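Local coordinates for angiotensin-converting enzyme (Anopheles gambiae, PDB 6S1Y), which is a zinc metallopeptidase of the angiotensin-converting enzyme family that probably cleaves peptides, as its mammalian relatives do, at residues A[221-233]-A[256-268]. Residues are numbered along the deposited sequence; the frame is centred on the assembly and turned at random.
Sequences LHAYVRYKLRQKY and TWDNIADFTTPFP
The C-terminal end of helix 203-233, in the largely helical fold of the angiotensin-converting enzyme family, packs through V225, K228, L229 and K232 against the loop that leads from strand 244-245 to helix 276-281. The apolar end of the contact is built on V225, whose CG2 lies 3.9 Å from CE3 of W257 and meets the indole at its edge; the methyl CG1 also approaches CD1 of I260. A compact branched residue suits this spot, since both methyls can touch large neighbours close to the helix. NE1 of W257 is hydrogen-bonded to O of A254.

At the middle, the type I turn from D262 to T265 brings T264 against the helix, with its CB 3.8 Å from CB of K228. Threonine serves two environments here: CG2 rests on K228 and on CD2 of L229, while OG1, placed between the backbone N and carbonyl carbon (chi1 61°), donates to O of I260 at 2.7 Å and is also hydrogen-bonded to OH of Y422 of helix 414-429. K228 suits its place because its long, bent chain packs methylenes past the carbonyl of T264 while NZ donates to a water 2.6 Å away, which in turn donates to O of P266. Y224 reaches the same loop: O of T264 lies at its ring edge, 3.6 Å from CE2, and its OH is 3.4 Å from CA of P266.

F263 covers the last turn, its ring wide enough to touch L229, K232 and Y233. CG of K232 comes obliquely to CZ of F263 (3.6 Å), the bent lysine and the phenylalanine side chain running past each other in opposite directions. CE2 of F263 meets CE2 and OH of Y233, the ring planes inclined at 52°.

No direct hydrogen bond spans the two segments: apolar packing joins them, supplemented by one water bridge, while the hydroxyl of T264 is satisfied within the loop and by helix 414-429.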
# COMPACT_ATOMS: atom_id res chain seq x y z
N LEU A 221 -17.78 -4.71 -12.44
CA LEU A 221 -16.46 -4.93 -13.06
C LEU A 221 -16.03 -6.37 -12.89
O LEU A 221 -15.60 -7.02 -13.85
CB LEU A 221 -15.43 -4.01 -12.42
CG LEU A 221 -14.03 -4.08 -13.02
CD1 LEU A 221 -14.05 -3.74 -14.53
CD2 LEU A 221 -13.07 -3.12 -12.27
N HIS A 222 -16.11 -6.88 -11.65
CA HIS A 222 -15.93 -8.30 -11.39
C HIS A 222 -16.70 -9.16 -12.37
O HIS A 222 -16.18 -10.17 -12.85
CB HIS A 222 -16.39 -8.59 -9.96
CG HIS A 222 -16.39 -10.04 -9.60
ND1 HIS A 222 -17.33 -10.92 -10.10
CD2 HIS A 222 -15.58 -10.76 -8.79
CE1 HIS A 222 -17.07 -12.12 -9.63
NE2 HIS A 222 -16.02 -12.05 -8.83
N ALA A 223 -17.94 -8.79 -12.67
CA ALA A 223 -18.76 -9.63 -13.55
C ALA A 223 -18.22 -9.62 -14.98
O ALA A 223 -18.26 -10.64 -15.67
CB ALA A 223 -20.20 -9.15 -13.52
N TYR A 224 -17.73 -8.48 -15.45
CA TYR A 224 -17.17 -8.43 -16.80
C TYR A 224 -15.88 -9.23 -16.89
O TYR A 224 -15.70 -10.03 -17.81
CB TYR A 224 -16.95 -6.98 -17.21
CG TYR A 224 -16.54 -6.85 -18.67
CD1 TYR A 224 -17.50 -6.85 -19.66
CD2 TYR A 224 -15.20 -6.79 -19.05
CE1 TYR A 224 -17.16 -6.77 -20.99
CE2 TYR A 224 -14.84 -6.68 -20.40
CZ TYR A 224 -15.82 -6.68 -21.36
OH TYR A 224 -15.49 -6.59 -22.68
N VAL A 225 -14.98 -9.06 -15.92
CA VAL A 225 -13.73 -9.81 -15.93
C VAL A 225 -14.01 -11.30 -15.93
O VAL A 225 -13.43 -12.06 -16.72
CB VAL A 225 -12.85 -9.40 -14.73
CG1 VAL A 225 -11.61 -10.29 -14.61
CG2 VAL A 225 -12.44 -7.94 -14.85
N ARG A 226 -14.91 -11.75 -15.06
CA ARG A 226 -15.23 -13.17 -15.01
C ARG A 226 -15.78 -13.66 -16.35
O ARG A 226 -15.41 -14.74 -16.82
CB ARG A 226 -16.23 -13.43 -13.89
CG ARG A 226 -16.82 -14.86 -13.83
CD ARG A 226 -17.67 -15.07 -12.59
NE ARG A 226 -18.87 -14.25 -12.57
CZ ARG A 226 -19.71 -14.19 -11.53
NH1 ARG A 226 -19.46 -14.89 -10.45
NH2 ARG A 226 -20.79 -13.41 -11.58
N TYR A 227 -16.65 -12.88 -16.99
CA TYR A 227 -17.16 -13.27 -18.29
C TYR A 227 -16.03 -13.44 -19.30
O TYR A 227 -16.00 -14.43 -20.05
CB TYR A 227 -18.19 -12.24 -18.76
CG TYR A 227 -18.63 -12.44 -20.18
CD1 TYR A 227 -17.93 -11.86 -21.25
CD2 TYR A 227 -19.75 -13.18 -20.46
CE1 TYR A 227 -18.34 -12.05 -22.56
CE2 TYR A 227 -20.18 -13.38 -21.74
CZ TYR A 227 -19.48 -12.82 -22.78
OH TYR A 227 -19.93 -13.06 -24.04
N LYS A 228 -15.08 -12.48 -19.35
CA LYS A 228 -14.00 -12.56 -20.33
C LYS A 228 -13.03 -13.68 -20.01
O LYS A 228 -12.53 -14.36 -20.91
CB LYS A 228 -13.25 -11.23 -20.42
CG LYS A 228 -14.07 -10.06 -20.87
CD LYS A 228 -14.54 -10.18 -22.34
CE LYS A 228 -13.66 -9.36 -23.27
NZ LYS A 228 -14.12 -9.50 -24.67
N LEU A 229 -12.71 -13.90 -18.74
CA LEU A 229 -11.81 -15.01 -18.42
C LEU A 229 -12.44 -16.35 -18.80
O LEU A 229 -11.76 -17.27 -19.26
CB LEU A 229 -11.46 -15.00 -16.94
CG LEU A 229 -10.54 -13.88 -16.49
CD1 LEU A 229 -10.48 -13.88 -14.98
CD2 LEU A 229 -9.13 -14.06 -17.05
N ARG A 230 -13.76 -16.48 -18.63
CA ARG A 230 -14.43 -17.71 -19.02
C ARG A 230 -14.42 -17.91 -20.53
O ARG A 230 -14.30 -19.04 -21.00
CB ARG A 230 -15.87 -17.72 -18.49
CG ARG A 230 -16.65 -18.92 -18.89
CD ARG A 230 -17.97 -19.02 -18.10
NE ARG A 230 -18.80 -20.13 -18.57
CZ ARG A 230 -19.57 -20.05 -19.65
NH1 ARG A 230 -19.62 -18.93 -20.37
NH2 ARG A 230 -20.30 -21.09 -20.03
N GLN A 231 -14.60 -16.84 -21.32
CA GLN A 231 -14.51 -16.98 -22.77
C GLN A 231 -13.09 -17.39 -23.19
O GLN A 231 -12.92 -18.21 -24.10
CB GLN A 231 -14.90 -15.68 -23.47
CG GLN A 231 -16.37 -15.29 -23.32
CD GLN A 231 -17.31 -16.26 -24.01
OE1 GLN A 231 -17.16 -16.55 -25.19
NE2 GLN A 231 -18.30 -16.75 -23.28
N LYS A 232 -12.07 -16.87 -22.51
CA LYS A 232 -10.68 -17.17 -22.85
C LYS A 232 -10.25 -18.55 -22.36
O LYS A 232 -9.61 -19.30 -23.10
CB LYS A 232 -9.75 -16.09 -22.28
CG LYS A 232 -9.14 -15.13 -23.32
CD LYS A 232 -10.19 -14.42 -24.18
CE LYS A 232 -10.91 -13.29 -23.42
NZ LYS A 232 -12.27 -12.97 -23.97
N TYR A 233 -10.61 -18.93 -21.13
CA TYR A 233 -10.10 -20.16 -20.54
C TYR A 233 -11.10 -21.30 -20.51
O TYR A 233 -10.69 -22.45 -20.34
CB TYR A 233 -9.66 -19.90 -19.09
CG TYR A 233 -8.35 -19.16 -18.91
CD1 TYR A 233 -7.14 -19.64 -19.43
CD2 TYR A 233 -8.32 -18.00 -18.17
CE1 TYR A 233 -5.97 -18.96 -19.24
CE2 TYR A 233 -7.14 -17.33 -17.96
CZ TYR A 233 -5.97 -17.80 -18.48
OH TYR A 233 -4.82 -17.10 -18.23
N THR A 256 -4.68 -6.48 -7.40
CA THR A 256 -4.87 -5.62 -8.55
C THR A 256 -4.82 -6.53 -9.77
O THR A 256 -4.05 -7.50 -9.78
CB THR A 256 -3.81 -4.52 -8.66
OG1 THR A 256 -2.51 -5.12 -8.60
CG2 THR A 256 -3.92 -3.54 -7.49
N TRP A 257 -5.62 -6.22 -10.78
CA TRP A 257 -5.71 -7.08 -11.95
C TRP A 257 -5.17 -6.41 -13.21
O TRP A 257 -5.50 -6.83 -14.32
CB TRP A 257 -7.17 -7.52 -12.17
CG TRP A 257 -7.88 -8.04 -10.95
CD1 TRP A 257 -7.31 -8.50 -9.79
CD2 TRP A 257 -9.29 -8.15 -10.77
NE1 TRP A 257 -8.30 -8.88 -8.90
CE2 TRP A 257 -9.52 -8.67 -9.48
CE3 TRP A 257 -10.40 -7.84 -11.57
CZ2 TRP A 257 -10.81 -8.89 -8.98
CZ3 TRP A 257 -11.68 -8.05 -11.07
CH2 TRP A 257 -11.87 -8.58 -9.79
N ASP A 258 -4.31 -5.40 -13.05
CA ASP A 258 -3.74 -4.68 -14.17
C ASP A 258 -3.06 -5.60 -15.17
O ASP A 258 -3.10 -5.33 -16.37
CB ASP A 258 -2.74 -3.63 -13.65
CG ASP A 258 -1.66 -4.23 -12.73
OD1 ASP A 258 -2.01 -4.86 -11.70
OD2 ASP A 258 -0.46 -4.05 -13.04
N ASN A 259 -2.46 -6.70 -14.71
CA ASN A 259 -1.72 -7.58 -15.62
C ASN A 259 -2.61 -8.39 -16.56
O ASN A 259 -2.11 -8.93 -17.55
CB ASN A 259 -0.84 -8.56 -14.84
CG ASN A 259 0.38 -7.89 -14.24
OD1 ASN A 259 1.03 -7.06 -14.89
ND2 ASN A 259 0.68 -8.21 -12.98
N ILE A 260 -3.92 -8.48 -16.30
CA ILE A 260 -4.81 -9.10 -17.28
C ILE A 260 -5.69 -8.06 -17.98
O ILE A 260 -6.69 -8.42 -18.61
CB ILE A 260 -5.64 -10.22 -16.66
CG1 ILE A 260 -6.44 -9.78 -15.44
CG2 ILE A 260 -4.73 -11.40 -16.26
CD1 ILE A 260 -7.72 -9.01 -15.76
N ALA A 261 -5.32 -6.78 -17.91
CA ALA A 261 -6.16 -5.75 -18.52
C ALA A 261 -6.26 -5.93 -20.03
O ALA A 261 -7.36 -5.94 -20.60
CB ALA A 261 -5.64 -4.35 -18.19
N ASP A 262 -5.12 -6.08 -20.72
CA ASP A 262 -5.17 -6.22 -22.17
C ASP A 262 -5.80 -7.55 -22.57
O ASP A 262 -6.58 -7.60 -23.51
CB ASP A 262 -3.76 -6.10 -22.78
CG ASP A 262 -3.22 -4.68 -22.72
OD1 ASP A 262 -3.98 -3.76 -22.32
OD2 ASP A 262 -2.04 -4.49 -23.06
N PHE A 263 -5.43 -8.62 -21.88
CA PHE A 263 -6.01 -9.95 -22.08
C PHE A 263 -7.54 -9.96 -22.03
O PHE A 263 -8.17 -10.78 -22.69
CB PHE A 263 -5.42 -10.86 -20.99
CG PHE A 263 -5.66 -12.32 -21.18
CD1 PHE A 263 -5.18 -12.97 -22.31
CD2 PHE A 263 -6.32 -13.06 -20.20
CE1 PHE A 263 -5.38 -14.33 -22.48
CE2 PHE A 263 -6.52 -14.42 -20.36
CZ PHE A 263 -6.06 -15.06 -21.50
N THR A 264 -8.15 -9.06 -21.25
CA THR A 264 -9.60 -9.07 -21.09
C THR A 264 -10.27 -7.77 -21.51
O THR A 264 -11.43 -7.56 -21.19
CB THR A 264 -9.97 -9.39 -19.64
OG1 THR A 264 -9.43 -8.37 -18.78
CG2 THR A 264 -9.43 -10.74 -19.22
N THR A 265 -9.59 -6.93 -22.29
CA THR A 265 -10.07 -5.58 -22.52
C THR A 265 -11.27 -5.57 -23.47
O THR A 265 -11.42 -6.45 -24.33
CB THR A 265 -8.94 -4.70 -23.08
OG1 THR A 265 -9.30 -3.31 -22.96
CG2 THR A 265 -8.64 -5.00 -24.56
N PRO A 266 -12.13 -4.56 -23.35
CA PRO A 266 -13.31 -4.52 -24.23
C PRO A 266 -13.00 -4.48 -25.72
O PRO A 266 -13.72 -5.10 -26.51
CB PRO A 266 -14.03 -3.25 -23.76
CG PRO A 266 -13.69 -3.14 -22.32
CD PRO A 266 -12.22 -3.59 -22.25
N PHE A 267 -11.96 -3.75 -26.13
CA PHE A 267 -11.71 -3.46 -27.54
C PHE A 267 -10.24 -3.76 -27.81
O PHE A 267 -9.41 -2.84 -27.94
CB PHE A 267 -12.12 -2.03 -27.88
CG PHE A 267 -13.60 -1.78 -27.64
CD1 PHE A 267 -14.54 -2.37 -28.46
CD2 PHE A 267 -14.03 -1.01 -26.59
CE1 PHE A 267 -15.90 -2.19 -28.23
CE2 PHE A 267 -15.38 -0.82 -26.34
CZ PHE A 267 -16.32 -1.41 -27.17
N PRO A 268 -9.88 -5.04 -27.90
CA PRO A 268 -8.47 -5.41 -28.00
C PRO A 268 -7.80 -4.95 -29.29
O PRO A 268 -6.56 -4.88 -29.31
CB PRO A 268 -8.49 -6.94 -27.91
CG PRO A 268 -9.91 -7.36 -28.18
CD PRO A 268 -10.76 -6.21 -27.71
O HOH W 1 -13.96 -7.62 -26.45